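Local coordinates for CEL44C (Paenibacillus polymyxa, PDB 2YIH), which hydrolyses internal beta-1,4-glucosidic bonds of xyloglucan and cellulose-type glucans, as the family 44 glycoside hydrolase part of a longer modular enzyme, at residues 122-127 and 132-137; 73-78 and 83-88; 310-315 and 359-364. The protein carries 8 engineered substitutions. All coordinates share one frame; numbering follows the deposited sequence. Where two conformers were deposited one is given.

Interaction 1 of 3, residues 122-127 and 132-137; sequences GSVQES and SARWNQ
V124 and R134 face each other with their CA atoms 7.3 Å apart, where the chain leaving strand 122-123 passes a type I turn, S132 to W135, that leads into strand 135-139. R134 supplies the polar link, reaching across with its guanidinium to two successive backbone carbonyls: NH2 donates to G122 O at 2.9 Å, NH1 to S123 O at 2.9 Å. S123 O lies in the guanidinium plane and G122 O a little out of it, while both nitrogens approach from above the carbonyl planes. The side chain gets there bent at chi2 and chi3 (-58° and -55°), and NE is left to form a salt bridge with D119. Both segments lie in the long excursion after barrel strand 105-110 of the TIM barrel; R134 and V124 link its sheet 115-117/135-139/156-158 to one in which strand 122-123 pairs with 69-71, from the preceding connection. V124 divides its methyls between two flat groups. CG2 lies over one guanidinium face, 3.6 Å from R134 NH1, and CG1 comes obliquely to the indole, 3.8 Å from W135 NE1. On the turn itself, S132 OG accepts from R134 N at 3.2 Å, an ST turn.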
ATOM      1  N   GLY A 122      19.756 -22.214   5.106  1.00 11.24           N
ATOM      2  CA  GLY A 122      20.289 -21.076   5.872  1.00 10.32           C
ATOM      3  C   GLY A 122      21.208 -20.114   5.120  1.00 10.14           C
ATOM      4  O   GLY A 122      21.057 -19.907   3.908  1.00  9.94           O
ATOM      5  N   SER A 123      22.137 -19.498   5.847  1.00  9.81           N
ATOM      6  CA  SER A 123      22.890 -18.369   5.322  0.50 10.08           C
ATOM      7  C   SER A 123      23.625 -18.708   4.032  1.00 10.04           C
ATOM      8  O   SER A 123      24.135 -19.825   3.872  1.00 10.64           O
ATOM      9  CB  SER A 123      23.884 -17.838   6.347  0.50 10.46           C
ATOM     10  OG  SER A 123      24.588 -16.744   5.801  0.50 10.28           O
ATOM     11  N   VAL A 124      23.615 -17.749   3.105  1.00  9.75           N
ATOM     12  CA  VAL A 124      24.313 -17.863   1.845  1.00  9.95           C
ATOM     13  C   VAL A 124      25.461 -16.834   1.884  1.00  9.98           C
ATOM     14  O   VAL A 124      25.232 -15.625   2.061  1.00 10.54           O
ATOM     15  CB  VAL A 124      23.385 -17.473   0.683  1.00  9.62           C
ATOM     16  CG1 VAL A 124      24.171 -17.510  -0.628  1.00  9.63           C
ATOM     17  CG2 VAL A 124      22.170 -18.398   0.652  1.00  9.45           C
ATOM     18  N   GLN A 125      26.691 -17.345   1.855  1.00 10.12           N
ATOM     19  CA  GLN A 125      27.883 -16.479   1.927  1.00 11.05           C
ATOM     20  C   GLN A 125      28.190 -15.767   0.606  1.00 10.91           C
ATOM     21  O   GLN A 125      27.643 -16.150  -0.434  1.00 10.36           O
ATOM     22  CB  GLN A 125      29.070 -17.318   2.364  1.00 11.83           C
ATOM     23  CG  GLN A 125      28.898 -17.887   3.766  1.00 13.44           C
ATOM     24  CD  GLN A 125      30.087 -18.775   4.151  1.00 14.95           C
ATOM     25  OE1 GLN A 125      31.234 -18.377   3.986  1.00 16.06           O
ATOM     26  NE2 GLN A 125      29.810 -19.977   4.609  1.00 16.41           N
ATOM     27  N   GLU A 126      29.028 -14.716   0.656  1.00 10.53           N
ATOM     28  CA  GLU A 126      29.300 -13.892  -0.508  1.00 11.41           C
ATOM     29  C   GLU A 126      29.726 -14.692  -1.742  1.00 10.84           C
ATOM     30  O   GLU A 126      29.223 -14.470  -2.840  1.00 10.75           O
ATOM     31  CB  GLU A 126      30.333 -12.803  -0.216  1.00 12.54           C
ATOM     32  CG  GLU A 126      30.262 -11.779  -1.308  1.00 14.70           C
ATOM     33  CD  GLU A 126      31.164 -10.580  -1.119  1.00 17.39           C
ATOM     34  OE1 GLU A 126      31.592 -10.315   0.034  1.00 15.65           O
ATOM     35  OE2 GLU A 126      31.362  -9.915  -2.172  1.00 17.32           O
ATOM     36  N   SER A 127      30.622 -15.653  -1.553  1.00 10.51           N
ATOM     37  CA  SER A 127      31.083 -16.430  -2.707  1.00 10.66           C
ATOM     38  C   SER A 127      30.071 -17.474  -3.174  1.00 10.73           C
ATOM     39  O   SER A 127      30.275 -18.127  -4.205  1.00 11.67           O
ATOM     40  CB  SER A 127      32.457 -17.047  -2.425  1.00  9.65           C
ATOM     41  OG  SER A 127      32.356 -18.052  -1.427  1.00 10.59           O
ATOM     42  N   SER A 132      24.798 -20.524  -8.064  1.00 10.33           N
ATOM     43  CA  SER A 132      25.443 -21.533  -7.229  1.00  9.86           C
ATOM     44  C   SER A 132      24.419 -22.578  -6.817  1.00 10.31           C
ATOM     45  O   SER A 132      23.207 -22.449  -7.129  1.00 10.60           O
ATOM     46  CB  SER A 132      26.076 -20.870  -5.983  1.00  9.69           C
ATOM     47  OG  SER A 132      25.089 -20.716  -4.934  1.00 10.77           O
ATOM     48  N   ALA A 133      24.886 -23.607  -6.111  1.00  9.88           N
ATOM     49  CA  ALA A 133      24.004 -24.667  -5.599  1.00 10.02           C
ATOM     50  C   ALA A 133      22.829 -24.164  -4.766  1.00 10.27           C
ATOM     51  O   ALA A 133      21.788 -24.833  -4.684  1.00 10.94           O
ATOM     52  CB  ALA A 133      24.807 -25.713  -4.775  1.00 10.17           C
ATOM     53  N   ARG A 134      22.982 -22.976  -4.193  1.00 10.02           N
ATOM     54  CA  ARG A 134      21.944 -22.423  -3.323  1.00 10.47           C
ATOM     55  C   ARG A 134      20.773 -21.781  -4.101  1.00  9.90           C
ATOM     56  O   ARG A 134      19.784 -21.391  -3.489  1.00  9.83           O
ATOM     57  CB  ARG A 134      22.537 -21.369  -2.396  1.00 10.65           C
ATOM     58  CG  ARG A 134      23.791 -21.856  -1.618  1.00 11.04           C
ATOM     59  CD  ARG A 134      23.498 -23.130  -0.761  1.00 11.39           C
ATOM     60  NE  ARG A 134      22.361 -22.940   0.161  1.00 11.11           N
ATOM     61  CZ  ARG A 134      22.391 -22.197   1.260  1.00 11.07           C
ATOM     62  NH1 ARG A 134      23.518 -21.604   1.662  1.00 11.60           N
ATOM     63  NH2 ARG A 134      21.283 -22.075   1.973  1.00 11.53           N
ATOM     64  N   TRP A 135      20.871 -21.743  -5.431  1.00  9.61           N
ATOM     65  CA  TRP A 135      19.957 -20.924  -6.239  1.00  9.32           C
ATOM     66  C   TRP A 135      19.472 -21.650  -7.456  1.00  9.61           C
ATOM     67  O   TRP A 135      20.231 -22.392  -8.083  1.00  9.70           O
ATOM     68  CB  TRP A 135      20.606 -19.601  -6.688  1.00  8.84           C
ATOM     69  CG  TRP A 135      21.136 -18.783  -5.542  1.00  9.20           C
ATOM     70  CD1 TRP A 135      22.450 -18.669  -5.142  1.00  9.32           C
ATOM     71  CD2 TRP A 135      20.363 -18.003  -4.617  1.00  8.84           C
ATOM     72  NE1 TRP A 135      22.540 -17.825  -4.053  1.00  9.47           N
ATOM     73  CE2 TRP A 135      21.268 -17.422  -3.699  1.00  9.28           C
ATOM     74  CE3 TRP A 135      18.994 -17.721  -4.497  1.00  9.28           C
ATOM     75  CZ2 TRP A 135      20.846 -16.545  -2.688  1.00  9.37           C
ATOM     76  CZ3 TRP A 135      18.567 -16.896  -3.474  1.00  8.98           C
ATOM     77  CH2 TRP A 135      19.480 -16.323  -2.569  1.00  9.43           C
ATOM     78  N   ASN A 136      18.187 -21.449  -7.771  1.00  8.91           N
ATOM     79  CA  ASN A 136      17.638 -21.885  -9.058  1.00  9.17           C
ATOM     80  C   ASN A 136      17.384 -20.658  -9.908  1.00  9.47           C
ATOM     81  O   ASN A 136      17.070 -19.588  -9.376  1.00  9.01           O
ATOM     82  CB  ASN A 136      16.314 -22.640  -8.847  1.00  9.55           C
ATOM     83  CG  ASN A 136      16.509 -23.969  -8.160  1.00 10.02           C
ATOM     84  OD1 ASN A 136      17.534 -24.618  -8.349  1.00 11.69           O
ATOM     85  ND2 ASN A 136      15.494 -24.423  -7.401  1.00  9.67           N
ATOM     86  N   GLN A 137      17.511 -20.816 -11.224  1.00 10.31           N
ATOM     87  CA  GLN A 137      17.332 -19.695 -12.154  1.00 11.51           C
ATOM     88  C   GLN A 137      15.847 -19.496 -12.440  1.00 11.08           C
ATOM     89  O   GLN A 137      15.102 -20.465 -12.657  1.00 11.27           O
ATOM     90  CB  GLN A 137      18.047 -19.986 -13.473  1.00 13.84           C
ATOM     91  CG  GLN A 137      19.515 -20.092 -13.370  1.00 16.84           C
ATOM     92  CD  GLN A 137      20.163 -20.287 -14.747  1.00 18.78           C
ATOM     93  OE1 GLN A 137      19.634 -19.826 -15.783  1.00 20.04           O
ATOM     94  NE2 GLN A 137      21.292 -20.982 -14.767  0.50 19.29           N
TER

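Interaction 2 of 3, residues 73-78 and 83-88; sequences YLCSNG and AECEKP. With EDO (1,2-ethanediol), chain H.
C75 and C85 are joined by a disulfide, their SG atoms 2.1 Å apart, and this covalent bond is the whole of the contact between 73-78 and 83-88. It brings the two CA atoms to within 5.7 Å and closes a loop with nine residues between the cysteines. The C-S-S-C torsion is 75°, a right-handed twist. The two halves are built differently: C75 SG stands beside its backbone N, whereas C85 SG is anti to its N (chi1 -168°), beside the carbonyl carbon. Both cysteines are buried, although many residues around them lie at the surface.

Hydrogen bonds shape each side separately. In 73-78 the helix is regular, with N77 N bonded to Y73 O and G78 N to L74 O; in 83-88 the links are shorter in sequence, E86 N to A83 O and K87 N to E84 O. N77 also donates from ND2 to O2 of a 1,2-ethanediol at 2.9 Å, probably a remnant of crystal growth.

N77 CB lies over one face of the Y73 ring, toward its rim. Around the bridge, C75 packs on V91 of helix 90-102 and C85 on M59, while N58 ND2 bonds to both C85 O and K87 O. Both segments lie in the connection between TIM-barrel strands 42-45 and 105-110, with helix 73-77 just after strand 69-71. L74 continues the packing onto helices 48-51 and 90-102.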
ATOM      1  N   TYR A  73      10.682 -19.526   6.169  1.00  9.84           N
ATOM      2  CA  TYR A  73       9.995 -18.439   6.884  1.00  9.98           C
ATOM      3  C   TYR A  73       8.586 -18.190   6.329  1.00 10.10           C
ATOM      4  O   TYR A  73       7.642 -17.958   7.086  1.00 10.74           O
ATOM      5  CB  TYR A  73      10.788 -17.141   6.782  1.00  9.76           C
ATOM      6  CG  TYR A  73      10.020 -15.937   7.315  1.00 10.30           C
ATOM      7  CD1 TYR A  73       9.803 -15.779   8.679  1.00 10.57           C
ATOM      8  CD2 TYR A  73       9.444 -15.010   6.449  1.00 10.28           C
ATOM      9  CE1 TYR A  73       9.074 -14.715   9.161  1.00 11.90           C
ATOM     10  CE2 TYR A  73       8.759 -13.926   6.934  1.00 11.57           C
ATOM     11  CZ  TYR A  73       8.552 -13.796   8.277  1.00 12.19           C
ATOM     12  OH  TYR A  73       7.857 -12.712   8.748  1.00 12.71           O
ATOM     13  N   LEU A  74       8.439 -18.159   5.005  1.00  9.66           N
ATOM     14  CA  LEU A  74       7.130 -17.726   4.467  1.00  9.77           C
ATOM     15  C   LEU A  74       6.046 -18.771   4.779  1.00 10.04           C
ATOM     16  O   LEU A  74       4.835 -18.450   4.880  1.00 10.09           O
ATOM     17  CB  LEU A  74       7.213 -17.456   2.957  1.00  9.40           C
ATOM     18  CG  LEU A  74       7.915 -16.153   2.558  1.00  9.34           C
ATOM     19  CD1 LEU A  74       7.939 -16.026   1.018  1.00  9.89           C
ATOM     20  CD2 LEU A  74       7.198 -14.940   3.228  1.00  9.56           C
ATOM     21  N   CYS A  75       6.467 -20.029   4.908  1.00 10.26           N
ATOM     22  CA  CYS A  75       5.528 -21.081   5.363  1.00 11.42           C
ATOM     23  C   CYS A  75       5.111 -20.812   6.815  1.00 11.48           C
ATOM     24  O   CYS A  75       3.903 -20.841   7.155  1.00 11.19           O
ATOM     25  CB  CYS A  75       6.168 -22.464   5.298  1.00 12.17           C
ATOM     26  SG  CYS A  75       6.498 -22.995   3.587  1.00 12.99           S
ATOM     27  N   SER A  76       6.108 -20.560   7.661  1.00 11.26           N
ATOM     28  CA  SER A  76       5.863 -20.168   9.056  0.70 11.95           C
ATOM     29  C   SER A  76       4.921 -18.961   9.164  1.00 12.34           C
ATOM     30  O   SER A  76       3.917 -18.983   9.904  1.00 12.32           O
ATOM     31  CB  SER A  76       7.184 -19.862   9.757  0.70 11.33           C
ATOM     32  OG  SER A  76       8.032 -20.994   9.752  0.70 11.29           O
ATOM     33  N   ASN A  77       5.270 -17.901   8.451  1.00 12.82           N
ATOM     34  CA  ASN A  77       4.481 -16.685   8.448  1.00 13.51           C
ATOM     35  C   ASN A  77       3.030 -16.908   7.993  1.00 13.88           C
ATOM     36  O   ASN A  77       2.100 -16.240   8.501  1.00 15.34           O
ATOM     37  CB  ASN A  77       5.171 -15.606   7.580  1.00 14.34           C
ATOM     38  CG  ASN A  77       4.452 -14.264   7.619  1.00 15.43           C
ATOM     39  OD1 ASN A  77       4.328 -13.654   8.676  1.00 16.14           O
ATOM     40  ND2 ASN A  77       3.954 -13.821   6.472  1.00 15.66           N
ATOM     41  N   GLY A  78       2.833 -17.787   7.016  1.00 12.90           N
ATOM     42  CA  GLY A  78       1.505 -18.074   6.511  1.00 13.94           C
ATOM     43  C   GLY A  78       0.744 -19.087   7.345  1.00 14.15           C
ATOM     44  O   GLY A  78      -0.400 -19.412   7.023  1.00 16.02           O
ATOM     45  N   ALA A  83       4.108 -30.272   6.537  1.00 19.66           N
ATOM     46  CA  ALA A  83       3.622 -30.993   5.377  1.00 18.27           C
ATOM     47  C   ALA A  83       3.070 -30.056   4.293  1.00 17.67           C
ATOM     48  O   ALA A  83       3.326 -30.260   3.107  1.00 17.99           O
ATOM     49  CB  ALA A  83       2.556 -32.053   5.788  1.00 19.83           C
ATOM     50  N   GLU A  84       2.338 -29.026   4.699  1.00 17.53           N
ATOM     51  CA  GLU A  84       1.799 -28.073   3.732  1.00 17.03           C
ATOM     52  C   GLU A  84       2.906 -27.322   2.996  1.00 16.18           C
ATOM     53  O   GLU A  84       2.781 -27.051   1.795  1.00 15.53           O
ATOM     54  CB  GLU A  84       0.861 -27.088   4.397  1.00 18.63           C
ATOM     55  CG  GLU A  84      -0.550 -27.650   4.559  1.00 20.12           C
ATOM     56  CD  GLU A  84      -1.330 -26.974   5.652  1.00 22.37           C
ATOM     57  OE1 GLU A  84      -0.787 -26.079   6.353  1.00 21.24           O
ATOM     58  OE2 GLU A  84      -2.524 -27.348   5.809  1.00 23.79           O
ATOM     59  N   CYS A  85       3.992 -27.037   3.722  1.00 14.54           N
ATOM     60  CA  CYS A  85       5.164 -26.318   3.172  1.00 14.73           C
ATOM     61  C   CYS A  85       5.845 -27.113   2.044  1.00 14.72           C
ATOM     62  O   CYS A  85       6.451 -26.537   1.135  1.00 13.34           O
ATOM     63  CB  CYS A  85       6.162 -25.969   4.305  1.00 14.54           C
ATOM     64  SG  CYS A  85       7.465 -24.798   3.848  1.00 16.11           S
ATOM     65  N   GLU A  86       5.657 -28.434   2.042  1.00 14.90           N
ATOM     66  CA  GLU A  86       6.180 -29.240   0.937  1.00 15.89           C
ATOM     67  C   GLU A  86       5.372 -29.194  -0.355  1.00 14.43           C
ATOM     68  O   GLU A  86       5.861 -29.673  -1.398  1.00 14.52           O
ATOM     69  CB  GLU A  86       6.388 -30.713   1.378  1.00 18.03           C
ATOM     70  CG  GLU A  86       7.526 -30.866   2.375  1.00 22.78           C
ATOM     71  CD  GLU A  86       7.490 -32.177   3.173  1.00 27.72           C
ATOM     72  OE1 GLU A  86       6.542 -32.973   3.011  1.00 30.10           O
ATOM     73  OE2 GLU A  86       8.432 -32.402   3.967  1.00 30.66           O
ATOM     74  N   LYS A  87       4.144 -28.660  -0.328  1.00 14.09           N
ATOM     75  CA  LYS A  87       3.297 -28.666  -1.530  1.00 13.08           C
ATOM     76  C   LYS A  87       3.551 -27.447  -2.390  1.00 12.25           C
ATOM     77  O   LYS A  87       3.519 -26.323  -1.869  1.00 10.97           O
ATOM     78  CB  LYS A  87       1.808 -28.681  -1.154  1.00 14.50           C
ATOM     79  CG  LYS A  87       1.398 -29.949  -0.398  1.00 16.60           C
ATOM     80  CD  LYS A  87       1.274 -31.154  -1.337  0.50 16.90           C
ATOM     81  CE  LYS A  87       0.238 -32.138  -0.798  0.50 17.80           C
ATOM     82  NZ  LYS A  87       0.116 -31.995   0.677  0.50 18.05           N
ATOM     83  N   PRO A  88       3.813 -27.649  -3.697  1.00 12.04           N
ATOM     84  CA  PRO A  88       4.095 -26.511  -4.579  1.00 11.20           C
ATOM     85  C   PRO A  88       3.030 -25.444  -4.478  1.00 11.20           C
ATOM     86  O   PRO A  88       1.817 -25.743  -4.455  1.00 11.12           O
ATOM     87  CB  PRO A  88       4.108 -27.142  -5.982  1.00 11.65           C
ATOM     88  CG  PRO A  88       4.655 -28.534  -5.716  1.00 12.33           C
ATOM     89  CD  PRO A  88       4.017 -28.942  -4.391  1.00 12.50           C
TER
HETATM   90  C1  EDO H1525       0.834 -11.510   3.792  1.00 18.57           C
HETATM   91  O1  EDO H1525      -0.339 -11.935   4.497  1.00 17.85           O
HETATM   92  C2  EDO H1525       2.006 -12.270   4.404  1.00 18.99           C
HETATM   93  O2  EDO H1525       2.427 -11.533   5.546  1.00 18.83           O

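Interaction 3 of 3, residues 310-315 and 359-364; sequences MQAPRT and YSYGGE
Y361 brings the CE2 side of its ring up to A312 and P313, joining two connections of the (beta/alpha)8 barrel. The segment 359-364 is the loop that follows barrel strand 353-359 and precedes helix 367-382; 310-315 carries on from helix 303-311, within the long link between barrel strands 280-285 and 353-359.

The apolar part is small and buried. A312 CB meets the tyrosine at the ring edge, near its plane, 3.9 Å from Y361 CE2. The P313 and Y361 side chains cross obliquely, with P313 CG 3.9 Å from Y361 CE2. The phenol is directed at this corner by a chi1 of -78°, which sets CG beside the backbone N. V376 of helix 367-382 touches both P313 and Y361, and W285 at the end of strand 280-285 also packs on the tyrosine. The Y361 side chain is about 13 Å from a bound glucose unit of the glycan, so this is packing away from the sugar.

No direct hydrogen bond crosses between the segments; the polar groups order each side instead. S360 OG accepts from G362 N at 3.0 Å, an ST turn that bends the chain just at Y361. G362 and G363, which follow Y361, both have positive phi. Y361 O is bonded to R309 NE of helix 303-311. In the other segment, R314 NH1 donates to Q311 OE1 at 3.0 Å in the guanidinium plane, and R314 NE pairs with D318.

One water completes the contact: it donates to A312 O at 2.7 Å, a carbonyl that also accepts from T315 N, and is hydrogen-bonded to Y361 OH at 2.7 Å.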
ATOM      1  N   MET A 310       1.780  13.400  13.034  1.00 10.03           N
ATOM      2  CA  MET A 310       0.397  13.732  12.650  1.00 10.04           C
ATOM      3  C   MET A 310       0.273  14.750  11.509  1.00 10.08           C
ATOM      4  O   MET A 310      -0.774  14.791  10.842  1.00 10.74           O
ATOM      5  CB  MET A 310      -0.396  14.226  13.868  1.00 10.51           C
ATOM      6  CG  MET A 310      -0.508  13.113  14.942  1.00 10.36           C
ATOM      7  SD  MET A 310      -1.520  13.598  16.376  1.00 10.71           S
ATOM      8  CE  MET A 310      -0.302  14.604  17.204  1.00 10.36           C
ATOM      9  N   GLN A 311       1.306  15.585  11.315  1.00 10.46           N
ATOM     10  CA  GLN A 311       1.339  16.546  10.208  1.00 10.18           C
ATOM     11  C   GLN A 311       1.845  15.903   8.925  1.00  9.76           C
ATOM     12  O   GLN A 311       1.454  16.320   7.846  1.00 10.27           O
ATOM     13  CB  GLN A 311       2.244  17.746  10.532  1.00 11.05           C
ATOM     14  CG  GLN A 311       1.724  18.606  11.708  1.00 11.36           C
ATOM     15  CD  GLN A 311       0.261  19.065  11.510  1.00 12.08           C
ATOM     16  OE1 GLN A 311      -0.169  19.448  10.396  1.00 13.17           O
ATOM     17  NE2 GLN A 311      -0.501  19.021  12.581  1.00 12.25           N
ATOM     18  N   ALA A 312       2.684  14.879   9.049  1.00  9.44           N
ATOM     19  CA  ALA A 312       3.313  14.252   7.870  1.00  8.64           C
ATOM     20  C   ALA A 312       2.372  13.832   6.715  1.00  8.60           C
ATOM     21  O   ALA A 312       2.779  13.878   5.539  1.00  8.58           O
ATOM     22  CB  ALA A 312       4.193  13.055   8.311  1.00  8.80           C
ATOM     23  N   PRO A 313       1.136  13.394   7.023  1.00  8.55           N
ATOM     24  CA  PRO A 313       0.259  13.083   5.908  1.00  8.09           C
ATOM     25  C   PRO A 313       0.051  14.255   4.942  1.00  8.34           C
ATOM     26  O   PRO A 313      -0.326  14.018   3.806  1.00  8.58           O
ATOM     27  CB  PRO A 313      -1.055  12.708   6.609  1.00  8.44           C
ATOM     28  CG  PRO A 313      -0.553  12.050   7.909  1.00  8.26           C
ATOM     29  CD  PRO A 313       0.517  13.013   8.317  1.00  8.62           C
ATOM     30  N   ARG A 314       0.266  15.489   5.384  1.00  8.40           N
ATOM     31  CA  ARG A 314       0.109  16.642   4.484  1.00  9.10           C
ATOM     32  C   ARG A 314       1.125  16.631   3.305  1.00  9.41           C
ATOM     33  O   ARG A 314       0.863  17.205   2.247  1.00  9.14           O
ATOM     34  CB  ARG A 314       0.185  17.951   5.253  1.00  9.75           C
ATOM     35  CG  ARG A 314      -1.067  18.154   6.124  1.00 10.02           C
ATOM     36  CD  ARG A 314      -0.853  19.243   7.155  1.00 10.87           C
ATOM     37  NE  ARG A 314      -0.650  20.537   6.496  1.00 12.20           N
ATOM     38  CZ  ARG A 314      -0.182  21.644   7.083  1.00 13.62           C
ATOM     39  NH1 ARG A 314       0.179  21.643   8.370  1.00 13.88           N
ATOM     40  NH2 ARG A 314      -0.017  22.761   6.350  1.00 13.29           N
ATOM     41  N   THR A 315       2.252  15.930   3.470  1.00  8.72           N
ATOM     42  CA  THR A 315       3.207  15.771   2.357  1.00  8.90           C
ATOM     43  C   THR A 315       2.598  14.999   1.192  1.00  8.98           C
ATOM     44  O   THR A 315       3.041  15.119   0.050  1.00  9.38           O
ATOM     45  CB  THR A 315       4.498  15.131   2.866  1.00  9.08           C
ATOM     46  OG1 THR A 315       5.020  16.022   3.870  1.00  9.30           O
ATOM     47  CG2 THR A 315       5.539  14.960   1.740  1.00  9.01           C
ATOM     48  N   TYR A 359       3.805   1.070   3.164  1.00  7.31           N
ATOM     49  CA  TYR A 359       3.992   2.373   3.820  1.00  7.65           C
ATOM     50  C   TYR A 359       3.662   2.253   5.296  1.00  7.99           C
ATOM     51  O   TYR A 359       2.912   1.367   5.704  1.00  8.71           O
ATOM     52  CB  TYR A 359       3.105   3.450   3.157  1.00  7.46           C
ATOM     53  CG  TYR A 359       1.606   3.359   3.483  1.00  7.11           C
ATOM     54  CD1 TYR A 359       0.763   2.483   2.785  1.00  7.23           C
ATOM     55  CD2 TYR A 359       1.056   4.162   4.484  1.00  6.93           C
ATOM     56  CE1 TYR A 359      -0.598   2.392   3.106  1.00  6.89           C
ATOM     57  CE2 TYR A 359      -0.288   4.103   4.787  1.00  7.17           C
ATOM     58  CZ  TYR A 359      -1.107   3.230   4.100  1.00  7.01           C
ATOM     59  OH  TYR A 359      -2.462   3.219   4.381  1.00  7.62           O
ATOM     60  N   SER A 360       4.113   3.225   6.075  1.00  8.23           N
ATOM     61  CA  SER A 360       3.765   3.306   7.499  1.00  8.44           C
ATOM     62  C   SER A 360       4.182   4.677   7.981  1.00  8.49           C
ATOM     63  O   SER A 360       5.208   5.200   7.527  1.00  9.29           O
ATOM     64  CB  SER A 360       4.554   2.261   8.315  1.00  8.99           C
ATOM     65  OG  SER A 360       4.375   2.522   9.705  1.00  8.98           O
ATOM     66  N   TYR A 361       3.435   5.209   8.944  1.00  8.61           N
ATOM     67  CA  TYR A 361       3.761   6.475   9.588  1.00  8.59           C
ATOM     68  C   TYR A 361       4.334   6.260  10.999  1.00  8.72           C
ATOM     69  O   TYR A 361       4.521   7.221  11.754  1.00  8.83           O
ATOM     70  CB  TYR A 361       2.523   7.400   9.592  1.00  8.91           C
ATOM     71  CG  TYR A 361       2.327   8.026   8.243  1.00  8.93           C
ATOM     72  CD1 TYR A 361       1.929   7.246   7.138  1.00  8.99           C
ATOM     73  CD2 TYR A 361       2.640   9.365   8.032  1.00  8.79           C
ATOM     74  CE1 TYR A 361       1.873   7.773   5.843  1.00  8.77           C
ATOM     75  CE2 TYR A 361       2.561   9.929   6.730  1.00  9.00           C
ATOM     76  CZ  TYR A 361       2.181   9.113   5.650  1.00  8.84           C
ATOM     77  OH  TYR A 361       2.125   9.636   4.382  1.00  8.87           O
ATOM     78  N   GLY A 362       4.611   5.003  11.348  1.00  8.58           N
ATOM     79  CA  GLY A 362       5.179   4.702  12.667  1.00  8.53           C
ATOM     80  C   GLY A 362       4.188   5.012  13.808  1.00  8.81           C
ATOM     81  O   GLY A 362       2.987   5.184  13.579  1.00  8.46           O
ATOM     82  N   GLY A 363       4.681   5.034  15.040  1.00  8.87           N
ATOM     83  CA  GLY A 363       3.787   5.270  16.192  1.00  8.88           C
ATOM     84  C   GLY A 363       2.660   4.247  16.271  1.00  8.89           C
ATOM     85  O   GLY A 363       1.504   4.595  16.578  1.00  9.06           O
ATOM     86  N   GLU A 364       3.015   2.975  16.069  1.00  9.05           N
ATOM     87  CA  GLU A 364       2.033   1.905  15.855  1.00  9.30           C
ATOM     88  C   GLU A 364       1.128   1.715  17.055  1.00  8.94           C
ATOM     89  O   GLU A 364      -0.001   1.285  16.914  1.00  9.16           O
ATOM     90  CB  GLU A 364       2.758   0.578  15.556  1.00  9.47           C
ATOM     91  CG  GLU A 364       3.555   0.627  14.258  1.00  9.83           C
ATOM     92  CD  GLU A 364       4.973   1.207  14.392  1.00 10.15           C
ATOM     93  OE1 GLU A 364       5.380   1.690  15.472  1.00 10.75           O
ATOM     94  OE2 GLU A 364       5.676   1.208  13.374  1.00 10.18           O
TER
HETATM   95  O   HOH W   1       3.750  11.818   4.075  1.00  8.58           O

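Overall arrangement
The three contacts follow one another along the chain without touching. Interactions 1 and 2 lie on the same side of the molecule, their centres about 20 Å apart, in excursions from the early barrel strands; interaction 3, about 38 and 33 Å from them between centres, sits nearest the chain's centre, beside the later strands. The partly buried interaction 1 ties two small sheets by arginine bonds to backbone carbonyls, interaction 2 is a buried covalent bridge between short helical turns, and interaction 3 is a buried apolar contact between barrel connections, supplemented by a single water. No two share a helix or strand, though helix 73-77 of interaction 2 follows strand 69-71, the partner of strand 122-123 in interaction 1.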